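Local coordinates for protein putative trimethylamine methyltransferase (Rhizobium meliloti, PDB 4YYC) that probably acts as a methyltransferase of the trimethylamine methyltransferase (MTTB) family, at residues G58-L61 / I62-A66; M250-E254 / T255-A259; N468-E471 / Q472-I475. All coordinates share one frame; numbering follows the deposited sequence.

Overall arrangement
Followed from the N terminus, the three contacts lie in series along the chain; each joins adjoining residues of one helix or helix start, so none closes a long loop, nests in another or crosses it. Interaction 1 is about two and a half turns near the start of helix 56-73, which packs on helices 286-307 and 334-350. Interaction 2 carries strand 251-252, paired with strand 75-77, into helix 254-265; its nearest atoms are about 8 Å from interaction 1, and Met250 touches the far end of helix 56-73. Interaction 3 starts the short helix 470-475, about 55 Å from the other two, centre to centre. All three reach the second subunit.

Interaction 1 (G58-L61 / I62-A66); sequences GLQL and IERNA
Helix 56-73 runs unbroken through this contact, where the side chains of Arg64 and Asn65 pass by Leu61 one turn on. In regular i to i+4 bonds the carbonyl oxygens of Gly58 to Leu61 accept in turn from the backbone N of Ile62 to Asn65. The Arg64 chain leaves the helix with CG opposite the backbone N (chi1 -167°) and then bends at chi3 (50°), which folds the guanidinium back over the preceding turn. One face of the guanidinium lies over the carbonyl oxygen of Gln60, which sits off-centre near its edge, with Arg64 NH1 3.7 Å from Gln60 O. The other terminal nitrogen, NH2, comes within 3.6 Å of Leu61 CD1, and the same methyl is 3.9 Å from Asn65 ND2. Water 1 sits in the guanidinium plane at its edge: it donates to Gln60 OE1 at 3.0 Å and accepts a weak bond from Arg64 NH1, joining the two polar ends, while Gln60 NE2 turns to Glu56. Leu59 and Ile62 pack on helix 334-350, where Arg349 forms a salt bridge with Glu63. Ile62 and Asn65 also touch helix 286-307, and Asn65 ND2 bonds to Gln431 of the second subunit, so the helix also borders the dimer interface.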
loop_
_atom_site.group_PDB
_atom_site.type_symbol
_atom_site.label_atom_id
_atom_site.label_comp_id
_atom_site.label_asym_id
_atom_site.label_seq_id
_atom_site.Cartn_x
_atom_site.Cartn_y
_atom_site.Cartn_z
ATOM N N GLY A 58 2.952 15.929 -19.187
ATOM C CA GLY A 58 3.199 16.329 -17.825
ATOM C C GLY A 58 4.675 16.255 -17.493
ATOM O O GLY A 58 5.202 17.106 -16.802
ATOM N N LEU A 59 5.341 15.206 -17.954
ATOM C CA LEU A 59 6.766 15.066 -17.684
ATOM C C LEU A 59 7.548 16.198 -18.355
ATOM O O LEU A 59 8.409 16.822 -17.737
ATOM C CB LEU A 59 7.300 13.742 -18.177
ATOM C CG LEU A 59 6.764 12.559 -17.401
ATOM C CD1 LEU A 59 6.884 11.270 -18.198
ATOM C CD2 LEU A 59 7.511 12.470 -16.071
ATOM N N GLN A 60 7.252 16.439 -19.628
ATOM C CA GLN A 60 7.878 17.557 -20.338
ATOM C C GLN A 60 7.618 18.911 -19.679
ATOM O O GLN A 60 8.474 19.774 -19.667
ATOM C CB GLN A 60 7.394 17.574 -21.794
ATOM C CG GLN A 60 8.027 16.464 -22.606
ATOM C CD GLN A 60 7.665 16.559 -24.082
ATOM O OE1 GLN A 60 7.517 17.639 -24.614
ATOM N NE2 GLN A 60 7.520 15.434 -24.728
ATOM N N LEU A 61 6.428 19.081 -19.122
ATOM C CA LEU A 61 6.075 20.315 -18.448
ATOM C C LEU A 61 6.938 20.556 -17.218
ATOM O O LEU A 61 7.471 21.644 -17.029
ATOM C CB LEU A 61 4.600 20.260 -18.083
ATOM C CG LEU A 61 4.036 21.415 -17.270
ATOM C CD1 LEU A 61 4.177 22.709 -18.034
ATOM C CD2 LEU A 61 2.548 21.123 -17.014
ATOM N N ILE A 62 7.049 19.523 -16.389
ATOM C CA ILE A 62 7.879 19.608 -15.185
ATOM C C ILE A 62 9.343 19.833 -15.565
ATOM O O ILE A 62 10.012 20.662 -14.964
ATOM C CB ILE A 62 7.737 18.372 -14.287
ATOM C CG1 ILE A 62 6.276 18.178 -13.834
ATOM C CG2 ILE A 62 8.644 18.491 -13.068
ATOM C CD1 ILE A 62 5.686 19.351 -13.091
ATOM N N GLU A 63 9.839 19.119 -16.563
ATOM C CA GLU A 63 11.234 19.262 -17.007
ATOM C C GLU A 63 11.506 20.690 -17.525
ATOM O O GLU A 63 12.495 21.316 -17.173
ATOM C CB GLU A 63 11.572 18.184 -18.054
ATOM C CG GLU A 63 11.639 16.787 -17.447
ATOM C CD GLU A 63 11.673 15.647 -18.443
ATOM O OE1 GLU A 63 11.184 15.808 -19.579
ATOM O OE2 GLU A 63 12.095 14.541 -18.061
ATOM N N ARG A 64 10.585 21.222 -18.313
ATOM C CA ARG A 64 10.723 22.562 -18.829
ATOM C C ARG A 64 10.713 23.595 -17.697
ATOM O O ARG A 64 11.553 24.513 -17.653
ATOM C CB ARG A 64 9.551 22.840 -19.782
ATOM C CG ARG A 64 9.660 24.040 -20.648
ATOM C CD ARG A 64 8.698 23.935 -21.829
ATOM N NE ARG A 64 7.330 23.608 -21.456
ATOM C CZ ARG A 64 6.635 22.523 -21.816
ATOM N NH1 ARG A 64 7.129 21.578 -22.608
ATOM N NH2 ARG A 64 5.394 22.394 -21.388
ATOM N N ASN A 65 9.780 23.435 -16.767
ATOM C CA ASN A 65 9.677 24.341 -15.638
ATOM C C ASN A 65 10.903 24.285 -14.720
ATOM O O ASN A 65 11.332 25.316 -14.190
ATOM C CB ASN A 65 8.376 24.077 -14.838
ATOM C CG ASN A 65 7.137 24.565 -15.568
ATOM O OD1 ASN A 65 7.213 25.114 -16.671
ATOM N ND2 ASN A 65 5.955 24.366 -14.939
ATOM N N ALA A 66 11.486 23.103 -14.538
ATOM C CA ALA A 66 12.719 23.032 -13.763
ATOM C C ALA A 66 13.872 23.754 -14.413
ATOM O O ALA A 66 14.653 24.388 -13.745
ATOM C CB ALA A 66 13.078 21.594 -13.452
HETATM O O HOH W 1 9.034 20.138 -23.832
#

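Interaction 2 (M250-E254 / T255-A259); sequences MVFDE and TMLGA
Leu257 and Glu254, with Phe252 behind them, make the turn from strand 251-252 into helix 254-265, in which Asp253 takes the N-cap position. Leu257 reaches back across the helix start. Its CG stands opposite its own carbonyl carbon (chi1 -69°), which brings the isobutyl group over the end of the strand: methyl CD2 rests 3.7 Å from Phe252 CB, and CD1 lies 3.7 Å from Phe252 O. CG of the same leucine is 3.4 Å from Asp253 O, so the branch covers the carbonyl that its own backbone N also uses. That bond, Leu257 N to Asp253 O, is 2.9 Å long and nearly straight, with an N-H...O angle of 173°; it closes the first turn. Phe252 meets Leu257 through CB, whereas its ring leads off toward Phe77 of strand 75-77, which Leu257 touches too.

Glu254 takes part mainly through its backbone. Its carbonyl O receives Gly258 N at 2.8 Å, more bent at 150°. Its CB bond points away from residues 255-259, and the extended side chain carries the carboxylate outward and slightly back from the start of the helix. The Asp253 side chain makes no capping bond, and its OD2 holds weakly to Asn247.

The backbone carbonyls of Asp253 and Glu254 thus supply the polar links that start the helix, while a leucine-phenylalanine contact adds apolar packing where strand meets helix; the two acidic side chains, probably charged, stay outside that apolar contact.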
loop_
_atom_site.group_PDB
_atom_site.type_symbol
_atom_site.label_atom_id
_atom_site.label_comp_id
_atom_site.label_asym_id
_atom_site.label_seq_id
_atom_site.Cartn_x
_atom_site.Cartn_y
_atom_site.Cartn_z
HETATM N N MSE A 250 16.357 25.041 -2.517
HETATM C CA MSE A 250 17.292 25.551 -3.534
HETATM C C MSE A 250 18.585 26.068 -2.914
HETATM O O MSE A 250 19.162 27.034 -3.399
HETATM C CB MSE A 250 16.542 26.594 -4.410
HETATM C CG MSE A 250 15.367 25.929 -5.170
HETATM SE SE MSE A 250 14.353 27.314 -6.147
HETATM C CE MSE A 250 13.251 28.010 -4.649
ATOM N N VAL A 251 19.063 25.408 -1.864
ATOM C CA VAL A 251 20.360 25.753 -1.265
ATOM C C VAL A 251 21.121 24.470 -1.053
ATOM O O VAL A 251 20.552 23.506 -0.509
ATOM C CB VAL A 251 20.182 26.453 0.113
ATOM C CG1 VAL A 251 21.517 26.616 0.844
ATOM C CG2 VAL A 251 19.517 27.818 -0.058
ATOM N N PHE A 252 22.423 24.494 -1.390
ATOM C CA PHE A 252 23.384 23.501 -0.869
ATOM C C PHE A 252 24.360 24.227 0.039
ATOM O O PHE A 252 24.905 25.225 -0.346
ATOM C CB PHE A 252 24.138 22.794 -2.010
ATOM C CG PHE A 252 23.282 21.793 -2.748
ATOM C CD1 PHE A 252 23.136 20.502 -2.278
ATOM C CD2 PHE A 252 22.606 22.176 -3.899
ATOM C CE1 PHE A 252 22.323 19.590 -2.931
ATOM C CE2 PHE A 252 21.782 21.265 -4.575
ATOM C CZ PHE A 252 21.638 19.991 -4.096
ATOM N N ASP A 253 24.533 23.674 1.228
ATOM C CA ASP A 253 25.410 24.244 2.228
ATOM C C ASP A 253 26.786 23.604 2.271
ATOM O O ASP A 253 27.039 22.516 1.756
ATOM C CB ASP A 253 24.736 24.134 3.593
ATOM C CG ASP A 253 23.695 25.207 3.821
ATOM O OD1 ASP A 253 23.997 26.400 3.543
ATOM O OD2 ASP A 253 22.593 24.849 4.305
ATOM N N GLU A 254 27.687 24.342 2.902
ATOM C CA GLU A 254 29.079 23.979 3.012
ATOM C C GLU A 254 29.366 22.534 3.451
ATOM O O GLU A 254 30.218 21.857 2.882
ATOM C CB GLU A 254 29.705 24.965 4.010
ATOM C CG GLU A 254 31.170 24.816 4.288
ATOM C CD GLU A 254 31.688 25.927 5.182
ATOM O OE1 GLU A 254 30.927 26.473 6.012
ATOM O OE2 GLU A 254 32.873 26.258 5.033
ATOM N N THR A 255 28.721 22.081 4.503
ATOM C CA THR A 255 29.016 20.745 5.020
ATOM C C THR A 255 28.683 19.665 4.019
ATOM O O THR A 255 29.481 18.751 3.776
ATOM C CB THR A 255 28.285 20.490 6.334
ATOM O OG1 THR A 255 28.734 21.489 7.242
ATOM C CG2 THR A 255 28.650 19.098 6.882
HETATM N N MSE A 256 27.482 19.764 3.453
HETATM C CA MSE A 256 27.059 18.810 2.443
HETATM C C MSE A 256 27.895 18.833 1.206
HETATM O O MSE A 256 28.288 17.784 0.700
HETATM C CB MSE A 256 25.551 18.974 2.133
HETATM C CG MSE A 256 24.645 18.644 3.307
HETATM SE SE MSE A 256 24.694 16.733 3.781
HETATM C CE MSE A 256 26.029 16.847 5.240
ATOM N N LEU A 257 28.209 20.022 0.720
ATOM C CA LEU A 257 29.104 20.151 -0.442
ATOM C C LEU A 257 30.476 19.594 -0.136
ATOM O O LEU A 257 31.090 18.957 -0.983
ATOM C CB LEU A 257 29.183 21.606 -0.881
ATOM C CG LEU A 257 27.932 22.199 -1.493
ATOM C CD1 LEU A 257 28.081 23.695 -1.624
ATOM C CD2 LEU A 257 27.557 21.553 -2.817
ATOM N N GLY A 258 30.966 19.807 1.085
ATOM C CA GLY A 258 32.275 19.289 1.480
ATOM C C GLY A 258 32.357 17.778 1.495
ATOM O O GLY A 258 33.343 17.216 1.007
ATOM N N ALA A 259 31.310 17.119 2.009
ATOM C CA ALA A 259 31.267 15.664 1.948
ATOM C C ALA A 259 31.154 15.167 0.497
ATOM O O ALA A 259 31.834 14.212 0.129
ATOM C CB ALA A 259 30.123 15.114 2.768
#

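Interaction 3 (N468-E471 / Q472-I475); sequences NSFE and QWEI
Ser469 caps the N terminus of helix 470-475 through Gln472, three residues on. Its hydroxyl is swung between the backbone N and the carbonyl carbon (chi1 65°), which sets OG 3.0 Å from Gln472 N as acceptor of a nearly straight bond. A capping box would return this bond directly; here water 2 does so, accepting from Ser469 N and donating to Gln472 OE1. The extended Gln472 chain crosses the Asn468 side chain at a slant, its amide stacked on that of Asn468, planes 7° apart. NE2 of Gln472 bonds onward to Glu476.

On another side of the turn, Phe470 has CG opposite its backbone N (chi1 168°), and its ring slants across to the Trp473 indole: CE1 approaches the indole edge at CZ3, 3.9 Å away. Glu474, also extended, brings CB over one face of the Phe470 ring, and its carboxylate lies at a slant to that ring. Phe470 makes a cation-pi contact with Arg153 of the second subunit, and Trp473 packs on Val365 of that subunit. The Trp473 NE1 hydrogen is given to Lys479 O, and the carboxylate of Glu474 comes closest to the Phe470 ring where OE1 lies 3.7 Å from CE2.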
loop_
_atom_site.group_PDB
_atom_site.type_symbol
_atom_site.label_atom_id
_atom_site.label_comp_id
_atom_site.label_asym_id
_atom_site.label_seq_id
_atom_site.Cartn_x
_atom_site.Cartn_y
_atom_site.Cartn_z
ATOM N N ASN A 468 -3.916 -17.118 13.870
ATOM C CA ASN A 468 -4.645 -18.122 14.623
ATOM C C ASN A 468 -6.066 -17.705 14.960
ATOM O O ASN A 468 -6.445 -16.540 14.812
ATOM C CB ASN A 468 -3.863 -18.452 15.883
ATOM C CG ASN A 468 -2.558 -19.151 15.572
ATOM O OD1 ASN A 468 -2.449 -19.886 14.570
ATOM N ND2 ASN A 468 -1.569 -18.937 16.402
ATOM N N SER A 469 -6.866 -18.653 15.420
ATOM C CA SER A 469 -8.214 -18.311 15.903
ATOM C C SER A 469 -8.169 -17.332 17.039
ATOM O O SER A 469 -7.168 -17.249 17.752
ATOM C CB SER A 469 -8.934 -19.570 16.419
ATOM O OG SER A 469 -8.272 -20.111 17.572
ATOM N N PHE A 470 -9.259 -16.606 17.249
ATOM C CA PHE A 470 -9.431 -15.772 18.449
ATOM C C PHE A 470 -9.102 -16.554 19.714
ATOM O O PHE A 470 -8.388 -16.090 20.594
ATOM C CB PHE A 470 -10.866 -15.188 18.544
ATOM C CG PHE A 470 -11.166 -14.588 19.861
ATOM C CD1 PHE A 470 -10.608 -13.395 20.242
ATOM C CD2 PHE A 470 -11.963 -15.258 20.758
ATOM C CE1 PHE A 470 -10.862 -12.855 21.488
ATOM C CE2 PHE A 470 -12.228 -14.728 21.997
ATOM C CZ PHE A 470 -11.668 -13.537 22.363
ATOM N N GLU A 471 -9.620 -17.776 19.808
ATOM C CA GLU A 471 -9.459 -18.574 21.011
ATOM C C GLU A 471 -8.000 -18.868 21.284
ATOM O O GLU A 471 -7.565 -18.754 22.416
ATOM C CB GLU A 471 -10.278 -19.852 20.939
ATOM C CG GLU A 471 -11.787 -19.648 21.035
ATOM C CD GLU A 471 -12.453 -19.074 19.794
ATOM O OE1 GLU A 471 -11.896 -19.159 18.649
ATOM O OE2 GLU A 471 -13.586 -18.549 20.060
ATOM N N GLN A 472 -7.235 -19.249 20.282
ATOM C CA GLN A 472 -5.835 -19.494 20.485
ATOM C C GLN A 472 -5.068 -18.228 20.843
ATOM O O GLN A 472 -4.251 -18.196 21.734
ATOM C CB GLN A 472 -5.211 -20.175 19.271
ATOM C CG GLN A 472 -3.721 -20.445 19.483
ATOM C CD GLN A 472 -3.059 -21.284 18.407
ATOM O OE1 GLN A 472 -3.701 -21.745 17.471
ATOM N NE2 GLN A 472 -1.756 -21.483 18.549
ATOM N N TRP A 473 -5.387 -17.142 20.155
ATOM C CA TRP A 473 -4.709 -15.867 20.391
ATOM C C TRP A 473 -4.992 -15.339 21.812
ATOM O O TRP A 473 -4.103 -14.796 22.470
ATOM C CB TRP A 473 -5.131 -14.879 19.301
ATOM C CG TRP A 473 -4.747 -13.433 19.502
ATOM C CD1 TRP A 473 -3.601 -12.816 19.095
ATOM C CD2 TRP A 473 -5.554 -12.427 20.124
ATOM N NE1 TRP A 473 -3.673 -11.456 19.407
ATOM C CE2 TRP A 473 -4.853 -11.211 20.050
ATOM C CE3 TRP A 473 -6.818 -12.430 20.688
ATOM C CZ2 TRP A 473 -5.357 -10.018 20.595
ATOM C CZ3 TRP A 473 -7.326 -11.239 21.208
ATOM C CH2 TRP A 473 -6.597 -10.054 21.148
ATOM N N GLU A 474 -6.196 -15.574 22.311
ATOM C CA GLU A 474 -6.572 -15.184 23.689
ATOM C C GLU A 474 -5.792 -16.043 24.683
ATOM O O GLU A 474 -5.252 -15.506 25.667
ATOM C CB GLU A 474 -8.091 -15.310 23.875
ATOM C CG GLU A 474 -8.585 -14.887 25.243
ATOM C CD GLU A 474 -10.076 -15.155 25.462
ATOM O OE1 GLU A 474 -10.648 -16.161 24.996
ATOM O OE2 GLU A 474 -10.681 -14.338 26.178
ATOM N N ILE A 475 -5.693 -17.360 24.437
ATOM C CA ILE A 475 -4.856 -18.271 25.268
ATOM C C ILE A 475 -3.386 -17.827 25.330
ATOM O O ILE A 475 -2.730 -17.893 26.381
ATOM C CB ILE A 475 -4.956 -19.721 24.729
ATOM C CG1 ILE A 475 -6.324 -20.285 25.072
ATOM C CG2 ILE A 475 -3.860 -20.649 25.242
ATOM C CD1 ILE A 475 -6.695 -21.515 24.276
HETATM O O HOH W 2 -5.949 -21.320 15.740
#